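PDB 5EK8: lipoxygenase from Cyanothece sp., which probably oxygenates polyunsaturated fatty acids as a non-heme iron 9R-lipoxygenase, inserting both atoms of molecular oxygen into its substrate. Local coordinates for residues I383-L391 with C559-T567; F488-Y499 with F531-T542. All blocks are in the same frame, centred on the assembly; numbering follows the deposited sequence.

Contact 1 of 2, residues I383-L391 with C559-T567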
loop_
_atom_site.group_PDB
_atom_site.type_symbol
_atom_site.label_atom_id
_atom_site.label_comp_id
_atom_site.label_asym_id
_atom_site.label_seq_id
_atom_site.Cartn_x
_atom_site.Cartn_y
_atom_site.Cartn_z
ATOM N N ILE A 383 5.793 6.283 -19.630
ATOM C CA ILE A 383 5.953 5.493 -18.411
ATOM C C ILE A 383 4.823 5.790 -17.415
ATOM O O ILE A 383 4.420 4.920 -16.634
ATOM C CB ILE A 383 7.329 5.746 -17.764
ATOM C CG1 ILE A 383 8.428 5.165 -18.651
ATOM C CG2 ILE A 383 7.418 5.109 -16.388
ATOM C CD1 ILE A 383 8.316 3.669 -18.839
ATOM N N ARG A 384 4.299 7.012 -17.468
ATOM C CA ARG A 384 3.098 7.369 -16.716
ATOM C C ARG A 384 1.977 6.358 -16.950
ATOM O O ARG A 384 1.453 5.753 -16.009
ATOM C CB ARG A 384 2.613 8.760 -17.110
ATOM C CG ARG A 384 1.200 9.060 -16.640
ATOM C CD ARG A 384 0.466 9.928 -17.644
ATOM N NE ARG A 384 -0.577 10.723 -17.009
ATOM C CZ ARG A 384 -1.157 11.774 -17.573
ATOM N NH1 ARG A 384 -2.093 12.447 -16.918
ATOM N NH2 ARG A 384 -0.795 12.156 -18.791
ATOM N N LEU A 385 1.644 6.170 -18.225
ATOM C CA LEU A 385 0.606 5.237 -18.650
ATOM C C LEU A 385 0.848 3.834 -18.114
ATOM O O LEU A 385 -0.081 3.035 -17.983
ATOM C CB LEU A 385 0.526 5.199 -20.180
ATOM C CG LEU A 385 -0.537 6.064 -20.863
ATOM C CD1 LEU A 385 -0.594 7.457 -20.267
ATOM C CD2 LEU A 385 -0.268 6.140 -22.355
ATOM N N MET A 386 2.101 3.544 -17.796
ATOM C CA MET A 386 2.479 2.228 -17.319
ATOM C C MET A 386 2.420 2.129 -15.797
ATOM O O MET A 386 2.081 1.075 -15.254
ATOM C CB MET A 386 3.874 1.884 -17.820
ATOM C CG MET A 386 4.525 0.714 -17.125
ATOM S SD MET A 386 6.127 0.359 -17.854
ATOM C CE MET A 386 6.638 -1.004 -16.829
ATOM N N LEU A 387 2.715 3.234 -15.112
ATOM C CA LEU A 387 2.852 3.204 -13.655
ATOM C C LEU A 387 1.613 3.664 -12.880
ATOM O O LEU A 387 1.265 3.063 -11.862
ATOM C CB LEU A 387 4.052 4.047 -13.226
ATOM C CG LEU A 387 5.419 3.382 -13.393
ATOM C CD1 LEU A 387 6.526 4.300 -12.896
ATOM C CD2 LEU A 387 5.445 2.053 -12.657
ATOM N N THR A 388 0.954 4.719 -13.354
ATOM C CA THR A 388 -0.193 5.293 -12.642
ATOM C C THR A 388 -1.313 4.310 -12.228
ATOM O O THR A 388 -1.801 4.400 -11.098
ATOM C CB THR A 388 -0.840 6.431 -13.462
ATOM O OG1 THR A 388 -0.827 6.093 -14.852
ATOM C CG2 THR A 388 -0.073 7.724 -13.267
ATOM N N PRO A 389 -1.730 3.375 -13.116
ATOM C CA PRO A 389 -2.837 2.502 -12.687
ATOM C C PRO A 389 -2.501 1.601 -11.498
ATOM O O PRO A 389 -3.406 1.136 -10.809
ATOM C CB PRO A 389 -3.116 1.653 -13.932
ATOM C CG PRO A 389 -1.860 1.691 -14.710
ATOM C CD PRO A 389 -1.310 3.064 -14.494
ATOM N N HIS A 390 -1.217 1.362 -11.259
ATOM C CA HIS A 390 -0.799 0.524 -10.145
ATOM C C HIS A 390 -0.519 1.347 -8.890
ATOM O O HIS A 390 -0.542 0.824 -7.778
ATOM C CB HIS A 390 0.441 -0.283 -10.530
ATOM C CG HIS A 390 0.290 -1.038 -11.811
ATOM N ND1 HIS A 390 -0.575 -2.104 -11.951
ATOM C CD2 HIS A 390 0.887 -0.882 -13.017
ATOM C CE1 HIS A 390 -0.502 -2.570 -13.183
ATOM N NE2 HIS A 390 0.380 -1.846 -13.851
ATOM N N LEU A 391 -0.257 2.636 -9.073
ATOM C CA LEU A 391 0.084 3.510 -7.955
ATOM C C LEU A 391 -1.082 4.393 -7.536
ATOM O O LEU A 391 -1.008 5.087 -6.523
ATOM C CB LEU A 391 1.293 4.378 -8.308
ATOM C CG LEU A 391 2.642 3.656 -8.313
ATOM C CD1 LEU A 391 3.712 4.508 -8.968
ATOM C CD2 LEU A 391 3.054 3.288 -6.898
ATOM N N CYS A 559 10.425 -0.051 -12.461
ATOM C CA CYS A 559 9.077 -0.329 -12.933
ATOM C C CYS A 559 8.628 -1.740 -12.556
ATOM O O CYS A 559 7.513 -1.934 -12.056
ATOM C CB CYS A 559 9.003 -0.128 -14.443
ATOM S SG CYS A 559 9.082 1.613 -14.960
ATOM N N ARG A 560 9.506 -2.716 -12.792
ATOM C CA ARG A 560 9.265 -4.096 -12.367
ATOM C C ARG A 560 8.969 -4.181 -10.872
ATOM O O ARG A 560 8.027 -4.851 -10.447
ATOM C CB ARG A 560 10.469 -4.984 -12.690
ATOM C CG ARG A 560 10.531 -5.488 -14.117
ATOM C CD ARG A 560 11.614 -6.550 -14.259
ATOM N NE ARG A 560 12.959 -6.030 -14.015
ATOM C CZ ARG A 560 13.774 -5.576 -14.965
ATOM N NH1 ARG A 560 13.384 -5.570 -16.232
ATOM N NH2 ARG A 560 14.981 -5.129 -14.650
ATOM N N HIS A 561 9.791 -3.501 -10.081
ATOM C CA HIS A 561 9.647 -3.480 -8.629
ATOM C C HIS A 561 8.272 -2.950 -8.201
ATOM O O HIS A 561 7.509 -3.626 -7.488
ATOM C CB HIS A 561 10.763 -2.624 -8.023
ATOM C CG HIS A 561 10.893 -2.751 -6.539
ATOM N ND1 HIS A 561 11.400 -3.879 -5.928
ATOM C CD2 HIS A 561 10.589 -1.890 -5.541
ATOM C CE1 HIS A 561 11.398 -3.707 -4.619
ATOM N NE2 HIS A 561 10.912 -2.505 -4.357
ATOM N N ILE A 562 7.970 -1.736 -8.660
ATOM C CA ILE A 562 6.702 -1.074 -8.381
ATOM C C ILE A 562 5.514 -1.955 -8.745
ATOM O O ILE A 562 4.656 -2.237 -7.902
ATOM C CB ILE A 562 6.589 0.261 -9.146
ATOM C CG1 ILE A 562 7.639 1.254 -8.645
ATOM C CG2 ILE A 562 5.184 0.843 -9.008
ATOM C CD1 ILE A 562 7.773 2.492 -9.517
ATOM N N ILE A 563 5.481 -2.400 -9.999
ATOM C CA ILE A 563 4.374 -3.216 -10.478
ATOM C C ILE A 563 4.248 -4.490 -9.658
ATOM O O ILE A 563 3.143 -4.890 -9.292
ATOM C CB ILE A 563 4.533 -3.579 -11.967
ATOM C CG1 ILE A 563 4.433 -2.322 -12.831
ATOM C CG2 ILE A 563 3.465 -4.573 -12.388
ATOM C CD1 ILE A 563 4.656 -2.574 -14.302
ATOM N N PHE A 564 5.379 -5.114 -9.345
ATOM C CA PHE A 564 5.357 -6.358 -8.584
ATOM C C PHE A 564 4.714 -6.171 -7.228
ATOM O O PHE A 564 3.861 -6.963 -6.826
ATOM C CB PHE A 564 6.760 -6.930 -8.395
ATOM C CG PHE A 564 6.778 -8.242 -7.655
ATOM C CD1 PHE A 564 6.946 -8.285 -6.276
ATOM C CD2 PHE A 564 6.615 -9.436 -8.341
ATOM C CE1 PHE A 564 6.959 -9.494 -5.599
ATOM C CE2 PHE A 564 6.632 -10.649 -7.671
ATOM C CZ PHE A 564 6.801 -10.677 -6.296
ATOM N N HIS A 565 5.116 -5.126 -6.516
ATOM C CA HIS A 565 4.609 -4.969 -5.160
ATOM C C HIS A 565 3.208 -4.369 -5.089
ATOM O O HIS A 565 2.484 -4.611 -4.126
ATOM C CB HIS A 565 5.591 -4.148 -4.334
ATOM C CG HIS A 565 6.842 -4.899 -4.009
ATOM N ND1 HIS A 565 7.919 -4.956 -4.870
ATOM C CD2 HIS A 565 7.168 -5.674 -2.948
ATOM C CE1 HIS A 565 8.864 -5.710 -4.338
ATOM N NE2 HIS A 565 8.433 -6.159 -3.173
ATOM N N THR A 566 2.816 -3.608 -6.103
ATOM C CA THR A 566 1.486 -3.013 -6.106
ATOM C C THR A 566 0.420 -4.000 -6.576
ATOM O O THR A 566 -0.767 -3.813 -6.307
ATOM C CB THR A 566 1.425 -1.763 -6.996
ATOM O OG1 THR A 566 1.973 -2.070 -8.285
ATOM C CG2 THR A 566 2.198 -0.622 -6.357
ATOM N N THR A 567 0.841 -5.041 -7.290
ATOM C CA THR A 567 -0.098 -6.048 -7.778
ATOM C C THR A 567 -0.012 -7.358 -6.992
ATOM O O THR A 567 -0.688 -7.513 -5.978
ATOM C CB THR A 567 0.124 -6.348 -9.269
ATOM O OG1 THR A 567 1.452 -6.849 -9.464
ATOM C CG2 THR A 567 -0.072 -5.091 -10.098
#

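Contact 2 of 2, residues F488-Y499 with F531-T542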
loop_
_atom_site.group_PDB
_atom_site.type_symbol
_atom_site.label_atom_id
_atom_site.label_comp_id
_atom_site.label_asym_id
_atom_site.label_seq_id
_atom_site.Cartn_x
_atom_site.Cartn_y
_atom_site.Cartn_z
ATOM N N PHE A 488 11.370 12.610 -11.537
ATOM C CA PHE A 488 10.824 11.453 -10.832
ATOM C C PHE A 488 11.872 10.846 -9.893
ATOM O O PHE A 488 11.654 10.706 -8.677
ATOM C CB PHE A 488 10.335 10.432 -11.871
ATOM C CG PHE A 488 9.830 9.138 -11.297
ATOM C CD1 PHE A 488 8.703 9.103 -10.494
ATOM C CD2 PHE A 488 10.457 7.944 -11.608
ATOM C CE1 PHE A 488 8.225 7.898 -9.986
ATOM C CE2 PHE A 488 9.986 6.737 -11.103
ATOM C CZ PHE A 488 8.866 6.715 -10.293
ATOM N N SER A 489 13.020 10.510 -10.474
ATOM C CA SER A 489 14.146 9.958 -9.735
ATOM C C SER A 489 14.565 10.868 -8.576
ATOM O O SER A 489 14.726 10.417 -7.436
ATOM C CB SER A 489 15.324 9.731 -10.689
ATOM O OG SER A 489 16.505 9.384 -9.990
ATOM N N GLU A 490 14.728 12.151 -8.879
ATOM C CA GLU A 490 15.173 13.134 -7.899
ATOM C C GLU A 490 14.198 13.247 -6.736
ATOM O O GLU A 490 14.616 13.280 -5.589
ATOM C CB GLU A 490 15.367 14.499 -8.561
ATOM C CG GLU A 490 16.565 14.561 -9.495
ATOM C CD GLU A 490 16.683 15.890 -10.207
ATOM O OE1 GLU A 490 17.509 15.994 -11.139
ATOM O OE2 GLU A 490 15.949 16.832 -9.836
ATOM N N ASP A 491 12.902 13.293 -7.031
ATOM C CA ASP A 491 11.893 13.344 -5.976
ATOM C C ASP A 491 11.959 12.098 -5.092
ATOM O O ASP A 491 11.912 12.196 -3.853
ATOM C CB ASP A 491 10.497 13.501 -6.579
ATOM C CG ASP A 491 10.023 14.948 -6.583
ATOM O OD1 ASP A 491 8.901 15.207 -7.069
ATOM O OD2 ASP A 491 10.766 15.824 -6.090
ATOM N N LEU A 492 12.087 10.934 -5.732
ATOM C CA LEU A 492 12.261 9.674 -5.001
ATOM C C LEU A 492 13.440 9.707 -4.025
ATOM O O LEU A 492 13.266 9.472 -2.828
ATOM C CB LEU A 492 12.444 8.506 -5.971
ATOM C CG LEU A 492 11.189 8.075 -6.727
ATOM C CD1 LEU A 492 11.553 7.128 -7.865
ATOM C CD2 LEU A 492 10.167 7.435 -5.773
ATOM N N VAL A 493 14.634 9.992 -4.543
ATOM C CA VAL A 493 15.842 10.015 -3.718
ATOM C C VAL A 493 15.755 11.070 -2.616
ATOM O O VAL A 493 16.014 10.785 -1.447
ATOM C CB VAL A 493 17.110 10.282 -4.571
ATOM C CG1 VAL A 493 18.320 10.563 -3.677
ATOM C CG2 VAL A 493 17.387 9.113 -5.502
ATOM N N GLU A 494 15.380 12.284 -2.998
ATOM C CA GLU A 494 15.353 13.407 -2.073
ATOM C C GLU A 494 14.332 13.232 -0.962
ATOM O O GLU A 494 14.501 13.789 0.120
ATOM C CB GLU A 494 15.069 14.710 -2.823
ATOM C CG GLU A 494 16.189 15.129 -3.768
ATOM C CD GLU A 494 15.888 16.421 -4.497
ATOM O OE1 GLU A 494 14.865 17.063 -4.166
ATOM O OE2 GLU A 494 16.670 16.782 -5.407
ATOM N N HIS A 495 13.274 12.468 -1.215
ATOM C CA HIS A 495 12.215 12.373 -0.216
ATOM C C HIS A 495 12.152 11.029 0.485
ATOM O O HIS A 495 11.330 10.829 1.374
ATOM C CB HIS A 495 10.867 12.691 -0.855
ATOM C CG HIS A 495 10.711 14.130 -1.221
ATOM N ND1 HIS A 495 10.966 14.610 -2.490
ATOM C CD2 HIS A 495 10.345 15.201 -0.480
ATOM C CE1 HIS A 495 10.757 15.912 -2.513
ATOM N NE2 HIS A 495 10.378 16.298 -1.308
ATOM N N SER A 496 13.032 10.113 0.101
ATOM C CA SER A 496 13.067 8.808 0.737
ATOM C C SER A 496 13.632 8.945 2.141
ATOM O O SER A 496 14.056 10.027 2.534
ATOM C CB SER A 496 13.893 7.829 -0.091
ATOM O OG SER A 496 15.244 8.232 -0.184
ATOM N N MET A 497 13.622 7.856 2.901
ATOM C CA MET A 497 14.222 7.868 4.225
ATOM C C MET A 497 15.731 7.933 4.113
ATOM O O MET A 497 16.303 7.551 3.092
ATOM C CB MET A 497 13.825 6.627 5.025
ATOM C CG MET A 497 12.333 6.480 5.277
ATOM S SD MET A 497 11.972 5.121 6.412
ATOM C CE MET A 497 12.371 5.862 7.993
ATOM N N PRO A 498 16.390 8.434 5.162
ATOM C CA PRO A 498 17.834 8.232 5.218
ATOM C C PRO A 498 18.138 6.750 5.396
ATOM O O PRO A 498 17.551 6.118 6.270
ATOM C CB PRO A 498 18.262 9.052 6.443
ATOM C CG PRO A 498 17.005 9.293 7.219
ATOM C CD PRO A 498 15.912 9.348 6.211
ATOM N N TYR A 499 19.035 6.212 4.575
ATOM C CA TYR A 499 19.417 4.806 4.663
ATOM C C TYR A 499 20.021 4.439 6.012
ATOM O O TYR A 499 20.825 5.180 6.580
ATOM C CB TYR A 499 20.403 4.449 3.550
ATOM C CG TYR A 499 20.942 3.034 3.631
ATOM C CD1 TYR A 499 20.106 1.931 3.461
ATOM C CD2 TYR A 499 22.290 2.797 3.864
ATOM C CE1 TYR A 499 20.609 0.630 3.534
ATOM C CE2 TYR A 499 22.794 1.510 3.935
ATOM C CZ TYR A 499 21.958 0.433 3.766
ATOM O OH TYR A 499 22.488 -0.834 3.844
ATOM N N PHE A 531 21.712 13.009 -0.063
ATOM C CA PHE A 531 20.967 14.250 -0.177
ATOM C C PHE A 531 20.827 14.860 1.207
ATOM O O PHE A 531 20.596 14.143 2.181
ATOM C CB PHE A 531 19.594 14.020 -0.812
ATOM C CG PHE A 531 18.834 15.286 -1.080
ATOM C CD1 PHE A 531 17.778 15.663 -0.268
ATOM C CD2 PHE A 531 19.187 16.108 -2.139
ATOM C CE1 PHE A 531 17.085 16.832 -0.509
ATOM C CE2 PHE A 531 18.497 17.278 -2.385
ATOM C CZ PHE A 531 17.444 17.640 -1.570
ATOM N N ASN A 532 20.999 16.177 1.291
ATOM C CA ASN A 532 20.865 16.905 2.550
ATOM C C ASN A 532 21.809 16.374 3.637
ATOM O O ASN A 532 21.514 16.465 4.827
ATOM C CB ASN A 532 19.408 16.855 3.035
ATOM C CG ASN A 532 19.052 18.004 3.963
ATOM O OD1 ASN A 532 19.923 18.733 4.441
ATOM N ND2 ASN A 532 17.761 18.167 4.228
ATOM N N GLY A 533 22.939 15.806 3.226
ATOM C CA GLY A 533 23.934 15.348 4.178
ATOM C C GLY A 533 23.751 13.932 4.698
ATOM O O GLY A 533 24.518 13.474 5.540
ATOM N N LYS A 534 22.734 13.232 4.214
ATOM C CA LYS A 534 22.522 11.851 4.629
ATOM C C LYS A 534 22.460 10.933 3.414
ATOM O O LYS A 534 21.986 11.325 2.349
ATOM C CB LYS A 534 21.238 11.720 5.450
ATOM C CG LYS A 534 21.257 12.414 6.801
ATOM C CD LYS A 534 19.830 12.689 7.278
ATOM C CE LYS A 534 19.787 13.246 8.694
ATOM N NZ LYS A 534 19.982 12.179 9.710
ATOM N N THR A 535 22.950 9.712 3.575
ATOM C CA THR A 535 22.790 8.698 2.544
ATOM C C THR A 535 21.330 8.264 2.459
ATOM O O THR A 535 20.729 7.884 3.463
ATOM C CB THR A 535 23.676 7.480 2.823
ATOM O OG1 THR A 535 25.053 7.883 2.801
ATOM C CG2 THR A 535 23.434 6.398 1.782
ATOM N N LYS A 536 20.762 8.327 1.262
ATOM C CA LYS A 536 19.342 8.043 1.084
ATOM C C LYS A 536 19.079 6.590 0.677
ATOM O O LYS A 536 19.880 5.975 -0.031
ATOM C CB LYS A 536 18.747 9.004 0.058
ATOM C CG LYS A 536 19.011 10.469 0.369
ATOM C CD LYS A 536 18.647 10.824 1.810
ATOM C CE LYS A 536 17.159 10.612 2.094
ATOM N NZ LYS A 536 16.293 11.503 1.277
ATOM N N VAL A 537 17.950 6.051 1.135
ATOM C CA VAL A 537 17.633 4.640 0.933
ATOM C C VAL A 537 17.325 4.323 -0.536
ATOM O O VAL A 537 17.748 3.287 -1.045
ATOM C CB VAL A 537 16.448 4.191 1.835
ATOM C CG1 VAL A 537 15.230 5.059 1.614
ATOM C CG2 VAL A 537 16.110 2.732 1.594
ATOM N N ILE A 538 16.617 5.211 -1.227
ATOM C CA ILE A 538 16.310 4.966 -2.634
ATOM C C ILE A 538 17.451 5.422 -3.547
ATOM O O ILE A 538 17.897 6.567 -3.485
ATOM C CB ILE A 538 15.000 5.665 -3.081
ATOM C CG1 ILE A 538 13.811 5.160 -2.267
ATOM C CG2 ILE A 538 14.737 5.406 -4.555
ATOM C CD1 ILE A 538 13.591 3.684 -2.379
ATOM N N ARG A 539 17.914 4.510 -4.395
ATOM C CA ARG A 539 18.947 4.820 -5.371
ATOM C C ARG A 539 18.365 5.547 -6.583
ATOM O O ARG A 539 17.245 5.252 -7.005
ATOM C CB ARG A 539 19.656 3.538 -5.804
ATOM C CG ARG A 539 20.393 2.842 -4.667
ATOM C CD ARG A 539 21.104 1.590 -5.156
ATOM N NE ARG A 539 21.867 0.937 -4.097
ATOM C CZ ARG A 539 21.373 0.018 -3.275
ATOM N NH1 ARG A 539 20.105 -0.365 -3.385
ATOM N NH2 ARG A 539 22.147 -0.520 -2.341
ATOM N N PRO A 540 19.122 6.508 -7.143
ATOM C CA PRO A 540 18.658 7.270 -8.310
ATOM C C PRO A 540 18.593 6.447 -9.597
ATOM O O PRO A 540 19.509 5.683 -9.899
ATOM C CB PRO A 540 19.704 8.377 -8.438
ATOM C CG PRO A 540 20.929 7.801 -7.823
ATOM C CD PRO A 540 20.449 6.958 -6.685
ATOM N N ILE A 541 17.502 6.612 -10.338
ATOM C CA ILE A 541 17.311 5.956 -11.627
ATOM C C ILE A 541 18.189 6.622 -12.679
ATOM O O ILE A 541 18.803 5.958 -13.516
ATOM C CB ILE A 541 15.828 6.012 -12.069
ATOM C CG1 ILE A 541 14.952 5.210 -11.099
ATOM C CG2 ILE A 541 15.662 5.515 -13.500
ATOM C CD1 ILE A 541 13.471 5.467 -11.257
ATOM N N THR A 542 18.249 7.947 -12.624
ATOM C CA THR A 542 19.035 8.700 -13.584
ATOM C C THR A 542 19.452 10.055 -13.014
ATOM O O THR A 542 18.849 10.557 -12.064
ATOM C CB THR A 542 18.251 8.906 -14.889
ATOM O OG1 THR A 542 19.094 9.532 -15.867
ATOM C CG2 THR A 542 17.029 9.766 -14.635
#

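Contact 1 of 2, residues I383-L391 with C559-T567
M386 reaches across to helix 559-567 with its terminal methyl, CE lying 3.5 Å from C559 CB and 3.6 Å from I563 CD1. Its chain is extended, with CG anti to the backbone N (chi1 165°), which carries the methyl the full length of the side chain to the other helix. L387 and I562 meet at about a right angle, L387 CD2 packing 3.9 Å from I562 CG2. The same I562 methyl touches L391 CG, also at 3.9 Å, so it meets two leucines one helical turn apart.

H390 packs through its ring and CB. I563 CG2 lies over one ring face, T567 CG2 approaches ND1 obliquely, and CB is 3.3 Å from T566 OG1, a contact and not a bond. ND1 is hydrogen-bonded to T664 O, outside both segments. T566 OG1 turns back to I562 O at 2.7 Å; T567 OG1 bonds to I563 O at 2.6 Å and also to Y459 OH. T566 lies one turn before the iron ligand H570.

The axes approach to 9.6 Å at 27°, close to parallel. Since H390 ND1 and both threonine hydroxyls bond elsewhere, and the segments share no hydrogen bond, their buried junction rests on apolar packing.

Contact 2 of 2, residues F488-Y499 with F531-T542
V493 O, near the C-terminal end of helix 482-495, is gripped by two side chains: K536 NZ at 2.8 Å, lying in the carbonyl plane, and S496 OG at 3.0 Å. K536 NZ also donates to S496 O at 3.0 Å, from above that carbonyl's plane. The lysine reaches both acceptors because its chain is folded, bent at chi2, chi3 and chi4, and its ammonium sits where the helix runs out. A positive charge there would be expected to interact favourably with the helix dipole.

Backbone pairing takes over beyond the helix. V537 N donates to M497 O, and Y499 N to T535 O at 2.6 Å, around a single bridge between P498 and K536. At the other end of the contact S489 OG accepts from I541 N at 3.0 Å; its bond to T542 O is weak.

Apolar groups fill the interval. V493 CG2 lies 3.8 Å from P540 CB, S496 CB lies against I538 CG1, and F488 meets I541 CD1 obliquely. Nearer the surface, E494 lies over one face of the F531 ring: CG is 3.4 Å from the ring centroid and 10° off the normal, a CH-pi contact, and the carboxylate plane is stacked within 7° of the ring. E494 OE2 also forms a salt bridge with K66.

F531 to K534 form a type I' turn linking the two short strands of a beta hairpin. Taken together, this is a helix C-terminal end whose V493 and S496 carbonyls are bound by one lysine ammonium, followed by an extended exit segment with a single bridge to K536, which itself pairs with A529 on the hairpin's other arm.

In the fold
Contact 1 is the deeper of the two, its centre about 12 Å from the centre of the chain and all its touching residues buried; contact 2 lies about 20 Å out and is only partly buried. The chemistry differs accordingly: methyl, thiol and imidazole packing joins helices 383-391 and 549-574, whereas lysine, hydroxyl and backbone bonds tie helix 482-495 and its exit to a hairpin and the loop that follows it. The two meet where L387 CD1 comes 4.3 Å from F488 CZ, and I541 also packs on L555 and C558 of helix 549-574. Helix 337-377 touches both, through Y370 beside I562 and I538. Contact 1 is near the iron site; contact 2 is remote from the metals.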